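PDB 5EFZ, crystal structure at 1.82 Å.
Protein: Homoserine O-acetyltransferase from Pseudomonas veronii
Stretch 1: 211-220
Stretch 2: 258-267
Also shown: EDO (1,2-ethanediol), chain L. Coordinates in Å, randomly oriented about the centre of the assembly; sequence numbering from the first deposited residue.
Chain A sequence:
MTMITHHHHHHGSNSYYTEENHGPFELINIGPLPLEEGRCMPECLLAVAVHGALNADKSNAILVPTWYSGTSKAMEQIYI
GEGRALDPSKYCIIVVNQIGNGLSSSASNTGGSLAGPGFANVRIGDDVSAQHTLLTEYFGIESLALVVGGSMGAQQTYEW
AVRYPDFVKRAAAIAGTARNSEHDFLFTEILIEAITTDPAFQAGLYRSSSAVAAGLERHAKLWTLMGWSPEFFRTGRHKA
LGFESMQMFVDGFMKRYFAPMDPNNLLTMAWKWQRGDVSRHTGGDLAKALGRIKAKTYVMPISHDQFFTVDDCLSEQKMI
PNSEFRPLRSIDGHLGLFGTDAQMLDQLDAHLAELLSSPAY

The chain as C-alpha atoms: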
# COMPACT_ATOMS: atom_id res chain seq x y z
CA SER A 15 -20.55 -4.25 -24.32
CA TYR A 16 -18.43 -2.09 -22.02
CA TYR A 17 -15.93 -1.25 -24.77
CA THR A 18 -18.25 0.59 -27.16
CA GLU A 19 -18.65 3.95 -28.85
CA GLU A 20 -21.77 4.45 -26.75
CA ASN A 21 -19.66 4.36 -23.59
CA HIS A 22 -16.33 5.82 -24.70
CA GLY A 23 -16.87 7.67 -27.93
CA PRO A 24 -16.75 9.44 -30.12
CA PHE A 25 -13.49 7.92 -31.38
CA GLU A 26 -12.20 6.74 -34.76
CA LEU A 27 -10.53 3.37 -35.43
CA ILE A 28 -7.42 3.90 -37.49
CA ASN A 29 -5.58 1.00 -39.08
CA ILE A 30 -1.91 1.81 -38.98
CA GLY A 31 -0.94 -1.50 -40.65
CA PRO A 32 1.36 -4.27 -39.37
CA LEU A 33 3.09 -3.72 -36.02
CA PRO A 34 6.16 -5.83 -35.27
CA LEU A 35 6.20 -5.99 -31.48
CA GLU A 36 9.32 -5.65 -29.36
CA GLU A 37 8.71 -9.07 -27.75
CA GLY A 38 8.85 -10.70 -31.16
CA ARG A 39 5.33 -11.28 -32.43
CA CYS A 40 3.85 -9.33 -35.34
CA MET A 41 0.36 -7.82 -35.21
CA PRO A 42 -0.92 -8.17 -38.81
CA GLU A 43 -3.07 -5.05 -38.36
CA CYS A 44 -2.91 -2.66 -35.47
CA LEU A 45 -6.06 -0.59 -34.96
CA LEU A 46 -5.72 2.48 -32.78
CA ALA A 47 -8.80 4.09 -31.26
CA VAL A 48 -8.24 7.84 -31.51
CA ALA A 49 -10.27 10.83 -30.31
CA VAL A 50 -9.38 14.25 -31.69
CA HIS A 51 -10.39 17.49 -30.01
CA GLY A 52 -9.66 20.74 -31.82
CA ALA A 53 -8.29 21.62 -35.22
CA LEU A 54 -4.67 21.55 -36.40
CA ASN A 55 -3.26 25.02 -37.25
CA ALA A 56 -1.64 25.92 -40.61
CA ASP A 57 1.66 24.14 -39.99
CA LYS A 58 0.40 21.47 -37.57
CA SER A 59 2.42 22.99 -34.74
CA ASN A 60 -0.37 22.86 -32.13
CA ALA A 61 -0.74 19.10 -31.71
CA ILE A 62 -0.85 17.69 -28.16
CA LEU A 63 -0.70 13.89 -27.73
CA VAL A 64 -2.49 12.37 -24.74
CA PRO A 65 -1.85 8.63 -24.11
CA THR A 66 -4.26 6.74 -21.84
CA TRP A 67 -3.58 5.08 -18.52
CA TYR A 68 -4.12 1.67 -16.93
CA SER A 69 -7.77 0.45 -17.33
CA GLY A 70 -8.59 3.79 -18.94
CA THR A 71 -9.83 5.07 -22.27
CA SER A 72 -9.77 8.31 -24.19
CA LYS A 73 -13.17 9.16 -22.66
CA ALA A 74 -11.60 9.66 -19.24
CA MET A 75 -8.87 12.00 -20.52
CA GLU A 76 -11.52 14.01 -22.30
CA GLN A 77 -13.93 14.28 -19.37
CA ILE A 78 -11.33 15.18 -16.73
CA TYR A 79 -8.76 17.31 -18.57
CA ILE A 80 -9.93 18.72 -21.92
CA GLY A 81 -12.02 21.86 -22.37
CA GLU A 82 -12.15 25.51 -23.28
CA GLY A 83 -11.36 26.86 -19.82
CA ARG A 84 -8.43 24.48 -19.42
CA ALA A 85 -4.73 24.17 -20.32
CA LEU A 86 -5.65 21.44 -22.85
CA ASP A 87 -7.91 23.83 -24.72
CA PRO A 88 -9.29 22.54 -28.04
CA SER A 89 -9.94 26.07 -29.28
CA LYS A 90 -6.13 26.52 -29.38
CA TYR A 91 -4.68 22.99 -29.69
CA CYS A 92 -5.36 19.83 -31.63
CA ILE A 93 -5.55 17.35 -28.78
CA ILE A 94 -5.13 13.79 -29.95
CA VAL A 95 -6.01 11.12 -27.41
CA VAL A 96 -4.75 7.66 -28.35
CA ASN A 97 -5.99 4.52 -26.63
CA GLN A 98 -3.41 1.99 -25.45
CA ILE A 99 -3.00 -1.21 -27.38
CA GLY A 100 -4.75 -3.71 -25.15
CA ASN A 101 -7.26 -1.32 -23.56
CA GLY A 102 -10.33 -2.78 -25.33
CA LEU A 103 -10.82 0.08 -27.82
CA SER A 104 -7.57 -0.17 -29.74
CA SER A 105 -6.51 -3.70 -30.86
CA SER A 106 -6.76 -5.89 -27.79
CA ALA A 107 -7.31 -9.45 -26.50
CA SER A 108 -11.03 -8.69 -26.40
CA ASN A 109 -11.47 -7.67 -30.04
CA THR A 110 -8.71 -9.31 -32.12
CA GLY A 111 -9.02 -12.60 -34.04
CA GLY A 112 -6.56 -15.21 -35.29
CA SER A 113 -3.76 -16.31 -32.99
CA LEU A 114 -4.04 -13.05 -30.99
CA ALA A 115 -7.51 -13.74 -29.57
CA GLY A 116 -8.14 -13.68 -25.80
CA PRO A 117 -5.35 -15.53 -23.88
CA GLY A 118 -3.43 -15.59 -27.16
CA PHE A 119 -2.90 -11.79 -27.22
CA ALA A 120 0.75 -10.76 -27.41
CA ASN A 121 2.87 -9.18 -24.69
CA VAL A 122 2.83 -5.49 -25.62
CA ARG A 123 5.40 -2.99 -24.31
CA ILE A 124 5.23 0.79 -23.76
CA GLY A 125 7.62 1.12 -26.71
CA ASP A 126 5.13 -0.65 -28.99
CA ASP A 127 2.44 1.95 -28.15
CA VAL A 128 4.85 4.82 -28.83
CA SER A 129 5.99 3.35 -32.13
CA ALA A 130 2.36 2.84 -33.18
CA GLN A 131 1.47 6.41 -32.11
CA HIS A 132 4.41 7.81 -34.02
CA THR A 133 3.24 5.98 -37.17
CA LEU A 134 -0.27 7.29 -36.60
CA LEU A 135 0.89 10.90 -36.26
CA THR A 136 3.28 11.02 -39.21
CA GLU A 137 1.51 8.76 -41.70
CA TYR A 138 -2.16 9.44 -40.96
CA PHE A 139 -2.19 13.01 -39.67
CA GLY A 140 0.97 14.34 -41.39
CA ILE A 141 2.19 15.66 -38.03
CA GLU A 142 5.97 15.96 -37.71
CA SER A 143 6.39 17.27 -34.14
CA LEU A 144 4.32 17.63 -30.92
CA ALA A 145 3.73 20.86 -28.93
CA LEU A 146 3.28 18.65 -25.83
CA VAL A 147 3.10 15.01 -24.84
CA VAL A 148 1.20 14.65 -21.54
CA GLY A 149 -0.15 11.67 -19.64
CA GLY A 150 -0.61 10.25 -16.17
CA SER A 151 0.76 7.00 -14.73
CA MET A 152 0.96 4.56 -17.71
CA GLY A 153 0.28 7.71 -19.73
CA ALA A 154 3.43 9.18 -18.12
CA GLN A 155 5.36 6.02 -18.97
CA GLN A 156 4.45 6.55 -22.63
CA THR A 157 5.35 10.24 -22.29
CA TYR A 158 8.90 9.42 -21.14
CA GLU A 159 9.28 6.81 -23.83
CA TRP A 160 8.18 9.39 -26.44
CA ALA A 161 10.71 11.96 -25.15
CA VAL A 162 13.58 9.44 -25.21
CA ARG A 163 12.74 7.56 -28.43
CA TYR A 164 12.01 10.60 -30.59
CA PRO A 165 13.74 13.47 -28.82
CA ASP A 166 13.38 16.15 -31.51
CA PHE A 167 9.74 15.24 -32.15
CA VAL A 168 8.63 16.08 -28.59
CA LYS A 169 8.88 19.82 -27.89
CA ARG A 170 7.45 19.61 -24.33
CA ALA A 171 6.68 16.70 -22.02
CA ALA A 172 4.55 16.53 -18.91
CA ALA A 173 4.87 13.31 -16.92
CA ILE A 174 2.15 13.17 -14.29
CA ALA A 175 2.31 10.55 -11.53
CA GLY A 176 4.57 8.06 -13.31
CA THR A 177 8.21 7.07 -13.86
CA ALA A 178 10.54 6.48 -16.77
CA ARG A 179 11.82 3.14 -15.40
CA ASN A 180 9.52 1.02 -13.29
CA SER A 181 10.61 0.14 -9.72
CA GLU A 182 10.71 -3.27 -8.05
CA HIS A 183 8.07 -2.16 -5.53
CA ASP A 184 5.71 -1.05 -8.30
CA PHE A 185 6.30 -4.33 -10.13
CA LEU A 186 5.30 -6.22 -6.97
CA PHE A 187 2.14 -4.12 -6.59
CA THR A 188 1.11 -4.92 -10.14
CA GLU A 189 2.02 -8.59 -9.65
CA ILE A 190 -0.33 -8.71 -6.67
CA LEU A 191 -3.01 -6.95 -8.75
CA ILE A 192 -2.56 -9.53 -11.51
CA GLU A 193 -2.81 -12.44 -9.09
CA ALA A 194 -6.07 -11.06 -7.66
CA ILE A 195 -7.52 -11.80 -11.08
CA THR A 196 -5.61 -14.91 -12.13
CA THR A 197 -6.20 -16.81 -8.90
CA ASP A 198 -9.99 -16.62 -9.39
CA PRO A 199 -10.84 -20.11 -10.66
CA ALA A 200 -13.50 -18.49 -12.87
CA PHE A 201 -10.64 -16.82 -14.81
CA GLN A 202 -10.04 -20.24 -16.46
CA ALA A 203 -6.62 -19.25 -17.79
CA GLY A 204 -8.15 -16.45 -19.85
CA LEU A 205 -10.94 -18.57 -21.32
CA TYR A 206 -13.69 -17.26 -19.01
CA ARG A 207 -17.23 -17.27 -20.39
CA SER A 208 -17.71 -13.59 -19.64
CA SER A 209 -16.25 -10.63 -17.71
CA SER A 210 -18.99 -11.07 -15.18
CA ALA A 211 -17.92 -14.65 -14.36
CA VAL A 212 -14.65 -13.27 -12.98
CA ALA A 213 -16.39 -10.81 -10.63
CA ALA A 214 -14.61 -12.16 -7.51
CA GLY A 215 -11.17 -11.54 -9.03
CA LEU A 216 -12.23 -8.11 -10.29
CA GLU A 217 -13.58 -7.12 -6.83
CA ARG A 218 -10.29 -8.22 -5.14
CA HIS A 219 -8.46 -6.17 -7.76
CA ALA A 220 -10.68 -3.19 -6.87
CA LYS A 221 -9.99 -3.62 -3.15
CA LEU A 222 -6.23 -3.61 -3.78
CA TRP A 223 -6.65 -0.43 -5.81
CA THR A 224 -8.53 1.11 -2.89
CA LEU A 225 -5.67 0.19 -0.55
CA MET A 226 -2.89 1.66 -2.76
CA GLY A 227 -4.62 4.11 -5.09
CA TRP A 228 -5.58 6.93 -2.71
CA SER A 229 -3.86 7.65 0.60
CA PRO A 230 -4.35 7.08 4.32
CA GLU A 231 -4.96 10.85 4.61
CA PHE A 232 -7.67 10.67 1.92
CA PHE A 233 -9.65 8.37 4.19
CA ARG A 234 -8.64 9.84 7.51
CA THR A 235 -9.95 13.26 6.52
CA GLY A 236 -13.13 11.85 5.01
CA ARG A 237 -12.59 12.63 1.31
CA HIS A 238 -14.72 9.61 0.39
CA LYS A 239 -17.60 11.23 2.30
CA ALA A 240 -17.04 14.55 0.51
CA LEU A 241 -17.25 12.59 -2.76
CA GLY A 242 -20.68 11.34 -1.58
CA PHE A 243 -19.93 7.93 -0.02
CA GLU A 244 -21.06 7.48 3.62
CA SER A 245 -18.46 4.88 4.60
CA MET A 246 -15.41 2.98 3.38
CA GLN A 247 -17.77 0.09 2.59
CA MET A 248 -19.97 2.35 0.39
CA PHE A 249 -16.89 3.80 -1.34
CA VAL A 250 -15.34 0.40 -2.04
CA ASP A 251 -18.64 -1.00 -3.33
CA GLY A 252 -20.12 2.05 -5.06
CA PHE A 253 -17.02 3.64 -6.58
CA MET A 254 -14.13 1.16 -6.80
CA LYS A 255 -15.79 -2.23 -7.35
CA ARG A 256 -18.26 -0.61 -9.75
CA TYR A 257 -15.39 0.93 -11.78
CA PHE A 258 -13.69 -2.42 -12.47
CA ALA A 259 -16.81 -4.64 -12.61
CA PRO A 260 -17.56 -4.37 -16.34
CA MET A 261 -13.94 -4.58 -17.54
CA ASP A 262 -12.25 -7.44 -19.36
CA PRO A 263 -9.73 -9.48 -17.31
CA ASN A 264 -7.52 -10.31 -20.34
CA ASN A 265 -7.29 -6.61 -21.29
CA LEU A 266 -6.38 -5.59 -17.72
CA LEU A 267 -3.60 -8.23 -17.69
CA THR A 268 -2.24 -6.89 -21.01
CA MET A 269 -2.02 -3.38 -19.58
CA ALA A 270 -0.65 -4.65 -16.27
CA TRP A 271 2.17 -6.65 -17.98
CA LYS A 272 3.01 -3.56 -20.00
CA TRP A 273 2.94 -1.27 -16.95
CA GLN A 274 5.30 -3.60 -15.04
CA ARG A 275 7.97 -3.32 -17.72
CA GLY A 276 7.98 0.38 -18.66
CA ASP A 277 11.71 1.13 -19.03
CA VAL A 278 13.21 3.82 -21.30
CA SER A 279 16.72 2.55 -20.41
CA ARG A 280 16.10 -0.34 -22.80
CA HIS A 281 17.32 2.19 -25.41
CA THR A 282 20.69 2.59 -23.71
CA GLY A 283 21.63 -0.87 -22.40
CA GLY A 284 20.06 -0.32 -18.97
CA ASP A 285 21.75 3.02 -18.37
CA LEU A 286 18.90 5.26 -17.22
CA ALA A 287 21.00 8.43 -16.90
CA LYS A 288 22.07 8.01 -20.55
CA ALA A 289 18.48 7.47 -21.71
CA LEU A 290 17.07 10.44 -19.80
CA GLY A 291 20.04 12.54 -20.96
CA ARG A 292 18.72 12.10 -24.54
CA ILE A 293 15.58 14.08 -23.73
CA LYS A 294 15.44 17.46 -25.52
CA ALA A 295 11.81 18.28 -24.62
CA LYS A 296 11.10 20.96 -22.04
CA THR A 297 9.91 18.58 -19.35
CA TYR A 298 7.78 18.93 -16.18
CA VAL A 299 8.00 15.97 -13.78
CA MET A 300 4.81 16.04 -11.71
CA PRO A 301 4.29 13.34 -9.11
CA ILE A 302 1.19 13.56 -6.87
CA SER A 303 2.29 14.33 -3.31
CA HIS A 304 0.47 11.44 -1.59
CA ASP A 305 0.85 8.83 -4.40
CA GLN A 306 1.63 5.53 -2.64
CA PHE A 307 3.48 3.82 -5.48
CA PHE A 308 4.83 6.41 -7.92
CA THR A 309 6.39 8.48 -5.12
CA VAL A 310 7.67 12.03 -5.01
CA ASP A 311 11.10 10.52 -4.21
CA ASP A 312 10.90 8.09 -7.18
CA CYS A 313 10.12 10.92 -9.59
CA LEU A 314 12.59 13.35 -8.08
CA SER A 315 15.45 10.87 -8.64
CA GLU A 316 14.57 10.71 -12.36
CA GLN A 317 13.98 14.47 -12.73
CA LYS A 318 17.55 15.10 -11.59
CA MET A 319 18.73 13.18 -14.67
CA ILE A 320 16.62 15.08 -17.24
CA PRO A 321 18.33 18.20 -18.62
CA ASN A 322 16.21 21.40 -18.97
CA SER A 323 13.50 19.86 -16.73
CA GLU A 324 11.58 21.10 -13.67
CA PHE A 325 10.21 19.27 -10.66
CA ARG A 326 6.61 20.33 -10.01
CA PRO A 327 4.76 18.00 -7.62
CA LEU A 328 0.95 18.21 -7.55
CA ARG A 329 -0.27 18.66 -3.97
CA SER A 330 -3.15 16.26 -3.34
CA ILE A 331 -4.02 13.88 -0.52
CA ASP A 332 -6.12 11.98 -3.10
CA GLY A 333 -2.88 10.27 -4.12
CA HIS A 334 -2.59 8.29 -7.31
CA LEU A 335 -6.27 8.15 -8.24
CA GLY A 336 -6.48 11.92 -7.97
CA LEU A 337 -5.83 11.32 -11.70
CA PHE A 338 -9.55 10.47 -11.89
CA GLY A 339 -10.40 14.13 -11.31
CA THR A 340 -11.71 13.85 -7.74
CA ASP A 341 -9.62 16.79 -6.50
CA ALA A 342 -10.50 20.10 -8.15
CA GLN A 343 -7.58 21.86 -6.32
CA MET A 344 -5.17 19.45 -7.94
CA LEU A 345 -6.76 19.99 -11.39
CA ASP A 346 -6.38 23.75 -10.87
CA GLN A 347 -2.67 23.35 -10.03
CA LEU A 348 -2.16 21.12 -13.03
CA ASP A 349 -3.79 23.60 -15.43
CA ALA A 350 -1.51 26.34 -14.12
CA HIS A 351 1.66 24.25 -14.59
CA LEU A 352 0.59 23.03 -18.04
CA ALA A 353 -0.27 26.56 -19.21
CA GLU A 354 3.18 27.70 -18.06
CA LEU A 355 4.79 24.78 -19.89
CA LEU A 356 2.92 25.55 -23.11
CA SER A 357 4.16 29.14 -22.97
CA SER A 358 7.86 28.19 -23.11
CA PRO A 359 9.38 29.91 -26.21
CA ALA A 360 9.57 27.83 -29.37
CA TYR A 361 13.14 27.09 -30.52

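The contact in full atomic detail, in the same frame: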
# COMPACT_ATOMS: atom_id res chain seq x y z
N ALA A 211 -18.23 -13.39 -15.03
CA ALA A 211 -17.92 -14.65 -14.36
C ALA A 211 -16.74 -14.48 -13.42
O ALA A 211 -16.62 -15.20 -12.43
CB ALA A 211 -17.62 -15.72 -15.37
N VAL A 212 -15.88 -13.52 -13.73
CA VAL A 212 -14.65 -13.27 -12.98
C VAL A 212 -14.85 -12.12 -11.98
O VAL A 212 -13.90 -11.45 -11.61
CB VAL A 212 -13.44 -12.94 -13.94
CG1 VAL A 212 -12.11 -13.08 -13.23
CG2 VAL A 212 -13.46 -13.86 -15.16
N ALA A 213 -16.09 -11.91 -11.54
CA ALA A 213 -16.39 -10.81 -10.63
C ALA A 213 -15.59 -10.87 -9.32
O ALA A 213 -15.21 -9.82 -8.78
CB ALA A 213 -17.89 -10.78 -10.35
N ALA A 214 -15.36 -12.06 -8.78
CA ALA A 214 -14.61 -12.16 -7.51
C ALA A 214 -13.19 -11.61 -7.68
O ALA A 214 -12.73 -10.83 -6.86
CB ALA A 214 -14.57 -13.59 -7.00
N GLY A 215 -12.51 -12.03 -8.75
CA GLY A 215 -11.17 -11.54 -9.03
C GLY A 215 -11.18 -10.04 -9.27
O GLY A 215 -10.30 -9.32 -8.79
N LEU A 216 -12.18 -9.55 -10.00
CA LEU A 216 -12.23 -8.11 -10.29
C LEU A 216 -12.49 -7.28 -9.00
O LEU A 216 -11.93 -6.18 -8.83
CB LEU A 216 -13.30 -7.80 -11.34
CG LEU A 216 -12.96 -8.26 -12.77
CD1 LEU A 216 -14.18 -8.15 -13.65
CD2 LEU A 216 -11.80 -7.41 -13.36
N GLU A 217 -13.35 -7.79 -8.13
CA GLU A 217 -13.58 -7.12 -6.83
C GLU A 217 -12.31 -7.10 -5.96
O GLU A 217 -12.04 -6.10 -5.30
CB GLU A 217 -14.72 -7.82 -6.07
CG GLU A 217 -16.12 -7.52 -6.64
CD GLU A 217 -17.25 -7.97 -5.71
OE1 GLU A 217 -16.98 -8.39 -4.55
OE2 GLU A 217 -18.42 -7.88 -6.16
N ARG A 218 -11.53 -8.19 -5.95
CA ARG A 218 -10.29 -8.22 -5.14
C ARG A 218 -9.30 -7.21 -5.70
O ARG A 218 -8.57 -6.52 -4.97
CB ARG A 218 -9.66 -9.65 -5.11
CG ARG A 218 -10.54 -10.72 -4.44
CD ARG A 218 -9.96 -12.17 -4.63
NE ARG A 218 -10.87 -13.22 -4.12
CZ ARG A 218 -11.20 -14.32 -4.80
NH1 ARG A 218 -10.71 -14.52 -6.02
NH2 ARG A 218 -12.02 -15.22 -4.27
N HIS A 219 -9.28 -7.13 -7.03
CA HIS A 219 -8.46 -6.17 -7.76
C HIS A 219 -8.86 -4.75 -7.35
O HIS A 219 -8.00 -3.92 -7.02
CB HIS A 219 -8.71 -6.41 -9.26
CG HIS A 219 -7.78 -5.69 -10.19
ND1 HIS A 219 -6.53 -6.17 -10.50
CD2 HIS A 219 -7.96 -4.57 -10.92
CE1 HIS A 219 -5.97 -5.37 -11.40
NE2 HIS A 219 -6.80 -4.39 -11.66
N ALA A 220 -10.17 -4.50 -7.32
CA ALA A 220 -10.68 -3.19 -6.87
C ALA A 220 -10.29 -2.88 -5.43
O ALA A 220 -9.97 -1.74 -5.10
CB ALA A 220 -12.20 -3.12 -7.03
N PHE A 258 -14.33 -1.27 -11.82
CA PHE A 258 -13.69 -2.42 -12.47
C PHE A 258 -14.66 -3.50 -12.91
O PHE A 258 -14.30 -4.31 -13.75
CB PHE A 258 -12.64 -3.05 -11.54
CG PHE A 258 -11.37 -2.24 -11.41
CD1 PHE A 258 -10.48 -2.16 -12.49
CD2 PHE A 258 -11.09 -1.51 -10.26
CE1 PHE A 258 -9.31 -1.39 -12.40
CE2 PHE A 258 -9.90 -0.75 -10.15
CZ PHE A 258 -9.04 -0.67 -11.24
N ALA A 259 -15.86 -3.53 -12.34
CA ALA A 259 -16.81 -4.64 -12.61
C ALA A 259 -17.05 -4.98 -14.10
O ALA A 259 -17.16 -6.15 -14.44
CB ALA A 259 -18.18 -4.35 -11.94
N PRO A 260 -17.21 -3.97 -14.97
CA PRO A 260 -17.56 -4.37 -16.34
C PRO A 260 -16.36 -4.62 -17.26
O PRO A 260 -16.57 -4.82 -18.47
CB PRO A 260 -18.36 -3.17 -16.86
CG PRO A 260 -17.64 -2.00 -16.21
CD PRO A 260 -17.26 -2.49 -14.82
N MET A 261 -15.15 -4.59 -16.71
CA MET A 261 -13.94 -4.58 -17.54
C MET A 261 -13.48 -5.99 -17.87
O MET A 261 -13.89 -6.95 -17.22
CB MET A 261 -12.81 -3.80 -16.86
CG MET A 261 -13.18 -2.31 -16.65
SD MET A 261 -11.74 -1.39 -16.12
CE MET A 261 -12.41 0.29 -16.09
N ASP A 262 -12.65 -6.12 -18.89
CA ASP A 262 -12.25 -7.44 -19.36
C ASP A 262 -10.94 -7.88 -18.69
O ASP A 262 -9.94 -7.20 -18.81
CB ASP A 262 -12.06 -7.44 -20.87
CG ASP A 262 -11.66 -8.81 -21.39
OD1 ASP A 262 -12.50 -9.74 -21.27
OD2 ASP A 262 -10.52 -8.94 -21.92
N PRO A 263 -10.95 -9.03 -18.01
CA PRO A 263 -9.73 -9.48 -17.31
C PRO A 263 -8.51 -9.62 -18.25
O PRO A 263 -7.43 -9.16 -17.86
CB PRO A 263 -10.14 -10.86 -16.75
CG PRO A 263 -11.62 -10.76 -16.52
CD PRO A 263 -12.14 -9.83 -17.64
N ASN A 264 -8.68 -10.18 -19.45
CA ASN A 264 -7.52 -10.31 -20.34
C ASN A 264 -6.95 -8.94 -20.71
O ASN A 264 -5.73 -8.74 -20.71
CB ASN A 264 -7.86 -11.09 -21.60
CG ASN A 264 -8.02 -12.58 -21.33
OD1 ASN A 264 -7.38 -13.14 -20.43
ND2 ASN A 264 -8.91 -13.21 -22.06
N ASN A 265 -7.81 -7.97 -21.02
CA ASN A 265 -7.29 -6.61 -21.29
C ASN A 265 -6.54 -5.97 -20.10
O ASN A 265 -5.48 -5.32 -20.25
CB ASN A 265 -8.42 -5.67 -21.72
CG ASN A 265 -9.01 -6.02 -23.06
OD1 ASN A 265 -8.44 -6.81 -23.85
ND2 ASN A 265 -10.19 -5.45 -23.34
N LEU A 266 -7.07 -6.13 -18.89
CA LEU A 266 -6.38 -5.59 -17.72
C LEU A 266 -4.99 -6.24 -17.57
O LEU A 266 -4.01 -5.55 -17.22
CB LEU A 266 -7.22 -5.82 -16.44
CG LEU A 266 -8.55 -5.06 -16.41
CD1 LEU A 266 -9.32 -5.39 -15.12
CD2 LEU A 266 -8.28 -3.55 -16.47
N LEU A 267 -4.89 -7.54 -17.82
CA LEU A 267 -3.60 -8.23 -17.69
C LEU A 267 -2.61 -7.75 -18.76
O LEU A 267 -1.40 -7.62 -18.51
CB LEU A 267 -3.78 -9.76 -17.79
CG LEU A 267 -4.62 -10.41 -16.67
CD1 LEU A 267 -4.61 -11.94 -16.85
CD2 LEU A 267 -4.11 -10.05 -15.29
C1 EDO L . -4.14 -11.53 -22.76
O1 EDO L . -3.64 -10.92 -21.54
C2 EDO L . -3.13 -12.42 -23.50
O2 EDO L . -1.74 -12.22 -23.16

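Stretch 1 is mostly helix, running from Ala213 through Ala220 and onward, with Val212 at its N-cap position. Stretch 2 begins with a type I beta turn from Phe258 to Met261, closed by Met261 N to Phe258 O at 3.1 Å, and enters a second helix at Pro263. Asp262 caps that helix: its OD2 accepts from Asn265 N at 3.0 Å, satisfying an amide that the first helical turn leaves without a backbone partner. The backbones come nearest at Leu216 and Ala259, whose CA atoms lie 6.2 Å apart, and are wider at Val212 and Pro263, 7.6 Å between CA atoms.

No hydrogen bond crosses between the stretches; the contact, burying 390 Å² in all, rests on apolar packing and one aromatic pair. Leu216 is its centre, the residue most covered by the other stretch. With chi1 m and chi2 t, it directs CD1 into the turn, 3.7 Å from Ala259 O and 3.8 Å from both Phe258 O and Met261 O. These are van der Waals contacts, since a methyl offers no polar hydrogen. Its other methyl, CD2, meets Leu266 CD1 at 3.7 Å.

One helical turn before Leu216, Val212 CB packs on Pro263 CG at 3.8 Å, so the proline that opens the second helix also supplies an apolar surface. Toward the other end, His219 turns the edge of its imidazole to the face of Phe258: the planes stand at 88°, the centroids are 5.0 Å apart, and His219 CD2 approaches Phe258 CE1 at 3.8 Å. This geometry points the C-H of CD2 toward the phenyl pi cloud, while both ring nitrogens are hydrogen-bonded elsewhere in the structure. Ala220 CB adds a small methyl contact, 3.8 Å from Phe258 CD2.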